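Local coordinates for hypothetical protein ypmQ (Bacillus subtilis, PDB 1XZO) that is a thioredoxin-fold Sco-family protein needed to insert copper into the active site of cytochrome c oxidase, at residues Y11-F16 against F115-K121. Residues are numbered along the deposited sequence; the frame is centred on the assembly and turned at random.
Sequences YEVEPF and FALKSFK. With CD (cadmium ion), chain D.
Ser119 OG, on the last turn of helix 109-120, is gripped from two directions: it accepts the backbone N-H of Glu14, N to OG 2.9 Å, in a nearly straight bond (175°) and gives its own proton, weakly, to the carbonyl of Phe115 one turn back. With OG anti to the carbonyl carbon of its own residue (chi1 -67°), the hydroxyl is turned back along the helix to that carbonyl and lies over one face of the Phe115 ring, an example of a single hydroxyl tying a loop to a helix. That ring turns its edge to the Glu14 carbonyl, while its CE1 comes 3.5 Å from Phe16 CD1, the two rings inclined at 71°. Val13 splits its branches, CG1 going to Phe115 CZ and CG2 to Phe120 CZ, at the buried side where Val142 and Val148 of the central sheet also pack. Where the helix ends, Lys121 takes a positive phi and bends at chi2, laying CG over one face of the Tyr11 ring, 3.5 Å from its centroid, and bringing NZ to Lys118 O at 2.8 Å. Tyr11 CB covers Ser119 O, which is buried without a hydrogen-bond partner. A serine in place of Tyr11 would probably leave the Lys121 methylenes without their aromatic platform and the lysine freer to swing away. On the solvent side Glu14 holds a cadmium ion with both carboxylate oxygens, and a water links its OE1 to Lys118 NZ. The chemistry thus changes across the contact: aromatic and aliphatic side chains join the loop after the edge strand to helix 109-120, one buried hydroxyl satisfies a main-chain N-H at the middle, and the outer charges meet metal, water and a helix-end carbonyl.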
loop_
_atom_site.group_PDB
_atom_site.type_symbol
_atom_site.label_atom_id
_atom_site.label_comp_id
_atom_site.label_asym_id
_atom_site.label_seq_id
_atom_site.Cartn_x
_atom_site.Cartn_y
_atom_site.Cartn_z
ATOM N N TYR A 11 -12.378 8.071 -4.312
ATOM C CA TYR A 11 -11.595 9.136 -3.667
ATOM C C TYR A 11 -10.431 9.534 -4.514
ATOM O O TYR A 11 -9.934 8.788 -5.343
ATOM C CB TYR A 11 -11.046 8.840 -2.295
ATOM C CG TYR A 11 -11.957 8.133 -1.308
ATOM C CD1 TYR A 11 -11.435 7.096 -0.539
ATOM C CD2 TYR A 11 -13.341 8.467 -1.149
ATOM C CE1 TYR A 11 -12.181 6.452 0.407
ATOM C CE2 TYR A 11 -14.120 7.754 -0.169
ATOM C CZ TYR A 11 -13.498 6.768 0.581
ATOM O OH TYR A 11 -14.122 6.006 1.547
ATOM N N GLU A 12 -10.058 10.791 -4.428
ATOM C CA GLU A 12 -8.985 11.315 -5.300
ATOM C C GLU A 12 -7.683 11.296 -4.541
ATOM O O GLU A 12 -7.544 11.911 -3.516
ATOM C CB GLU A 12 -9.301 12.772 -5.720
ATOM C CG GLU A 12 -10.403 12.870 -6.763
ATOM C CD GLU A 12 -11.844 12.711 -6.216
ATOM O OE1 GLU A 12 -12.077 12.019 -5.167
ATOM O OE2 GLU A 12 -12.780 13.273 -6.847
ATOM N N VAL A 13 -6.722 10.533 -5.030
ATOM C CA VAL A 13 -5.414 10.488 -4.374
ATOM C C VAL A 13 -4.701 11.837 -4.612
ATOM O O VAL A 13 -4.763 12.310 -5.695
ATOM C CB VAL A 13 -4.536 9.371 -4.879
ATOM C CG1 VAL A 13 -3.225 9.378 -4.184
ATOM C CG2 VAL A 13 -5.222 7.960 -4.532
ATOM N N GLU A 14 -4.206 12.394 -3.564
ATOM C CA GLU A 14 -3.482 13.692 -3.707
ATOM C C GLU A 14 -2.167 13.465 -4.438
ATOM O O GLU A 14 -1.552 12.391 -4.352
ATOM C CB GLU A 14 -3.264 14.252 -2.355
ATOM C CG GLU A 14 -4.524 14.680 -1.657
ATOM C CD GLU A 14 -5.053 15.989 -2.194
ATOM O OE1 GLU A 14 -4.250 16.969 -2.175
ATOM O OE2 GLU A 14 -6.229 15.981 -2.640
ATOM N N PRO A 15 -1.695 14.491 -5.172
ATOM C CA PRO A 15 -0.324 14.474 -5.725
ATOM C C PRO A 15 0.692 14.253 -4.637
ATOM O O PRO A 15 0.585 14.696 -3.461
ATOM C CB PRO A 15 -0.235 15.835 -6.467
ATOM C CG PRO A 15 -1.248 16.642 -5.836
ATOM C CD PRO A 15 -2.378 15.785 -5.370
ATOM N N PHE A 16 1.700 13.426 -4.947
ATOM C CA PHE A 16 2.779 13.148 -4.056
ATOM C C PHE A 16 3.990 12.677 -4.833
ATOM O O PHE A 16 3.861 12.143 -5.966
ATOM C CB PHE A 16 2.449 12.031 -3.021
ATOM C CG PHE A 16 2.332 10.635 -3.602
ATOM C CD1 PHE A 16 1.091 10.192 -4.022
ATOM C CD2 PHE A 16 3.422 9.751 -3.648
ATOM C CE1 PHE A 16 0.945 8.926 -4.575
ATOM C CE2 PHE A 16 3.293 8.488 -4.191
ATOM C CZ PHE A 16 2.035 8.041 -4.638
ATOM N N PHE A 115 -1.919 13.261 4.014
ATOM C CA PHE A 115 -2.048 12.614 2.726
ATOM C C PHE A 115 -3.014 11.435 2.892
ATOM O O PHE A 115 -3.854 11.291 2.077
ATOM C CB PHE A 115 -0.675 12.075 2.220
ATOM C CG PHE A 115 -0.751 11.204 1.067
ATOM C CD1 PHE A 115 -0.851 11.681 -0.187
ATOM C CD2 PHE A 115 -0.641 9.778 1.268
ATOM C CE1 PHE A 115 -0.948 10.862 -1.215
ATOM C CE2 PHE A 115 -0.574 8.994 0.250
ATOM C CZ PHE A 115 -0.802 9.458 -1.036
ATOM N N ALA A 116 -2.802 10.687 3.958
ATOM C CA ALA A 116 -3.601 9.502 4.203
ATOM C C ALA A 116 -5.076 9.887 4.465
ATOM O O ALA A 116 -5.963 9.179 3.945
ATOM C CB ALA A 116 -3.051 8.699 5.357
ATOM N N LEU A 117 -5.325 10.953 5.237
ATOM C CA LEU A 117 -6.741 11.366 5.522
ATOM C C LEU A 117 -7.434 11.827 4.266
ATOM O O LEU A 117 -8.598 11.401 3.909
ATOM C CB LEU A 117 -6.631 12.388 6.633
ATOM C CG LEU A 117 -7.828 12.996 7.390
ATOM C CD1 LEU A 117 -7.403 13.511 8.630
ATOM C CD2 LEU A 117 -8.378 14.169 6.471
ATOM N N LYS A 118 -6.784 12.674 3.469
ATOM C CA LYS A 118 -7.397 13.139 2.205
ATOM C C LYS A 118 -7.612 12.127 1.116
ATOM O O LYS A 118 -8.656 12.045 0.538
ATOM C CB LYS A 118 -6.608 14.370 1.600
ATOM C CG LYS A 118 -6.452 15.526 2.630
ATOM C CD LYS A 118 -5.829 16.827 1.938
ATOM C CE LYS A 118 -4.395 17.288 2.433
ATOM N NZ LYS A 118 -3.299 17.740 1.384
ATOM N N SER A 119 -6.582 11.329 0.846
ATOM C CA SER A 119 -6.575 10.393 -0.245
ATOM C C SER A 119 -7.427 9.153 0.038
ATOM O O SER A 119 -8.011 8.656 -0.863
ATOM C CB SER A 119 -5.164 9.888 -0.482
ATOM O OG SER A 119 -4.366 11.039 -0.983
ATOM N N PHE A 120 -7.329 8.647 1.242
ATOM C CA PHE A 120 -7.858 7.246 1.549
ATOM C C PHE A 120 -8.862 7.249 2.675
ATOM O O PHE A 120 -9.421 6.211 3.009
ATOM C CB PHE A 120 -6.705 6.298 1.923
ATOM C CG PHE A 120 -5.737 6.047 0.792
ATOM C CD1 PHE A 120 -4.443 6.695 0.803
ATOM C CD2 PHE A 120 -6.046 5.241 -0.314
ATOM C CE1 PHE A 120 -3.571 6.565 -0.280
ATOM C CE2 PHE A 120 -5.155 5.064 -1.342
ATOM C CZ PHE A 120 -3.869 5.724 -1.295
ATOM N N LYS A 121 -9.086 8.414 3.258
ATOM C CA LYS A 121 -9.946 8.622 4.408
ATOM C C LYS A 121 -9.514 7.774 5.581
ATOM O O LYS A 121 -10.322 7.330 6.353
ATOM C CB LYS A 121 -11.466 8.464 4.019
ATOM C CG LYS A 121 -11.847 8.939 2.613
ATOM C CD LYS A 121 -11.633 10.402 2.489
ATOM C CE LYS A 121 -11.923 10.942 1.120
ATOM N NZ LYS A 121 -11.405 12.356 1.013
HETATM CD CD CD D . -5.785 18.337 -3.419
HETATM O O HOH W 1 -2.110 17.270 -0.866
#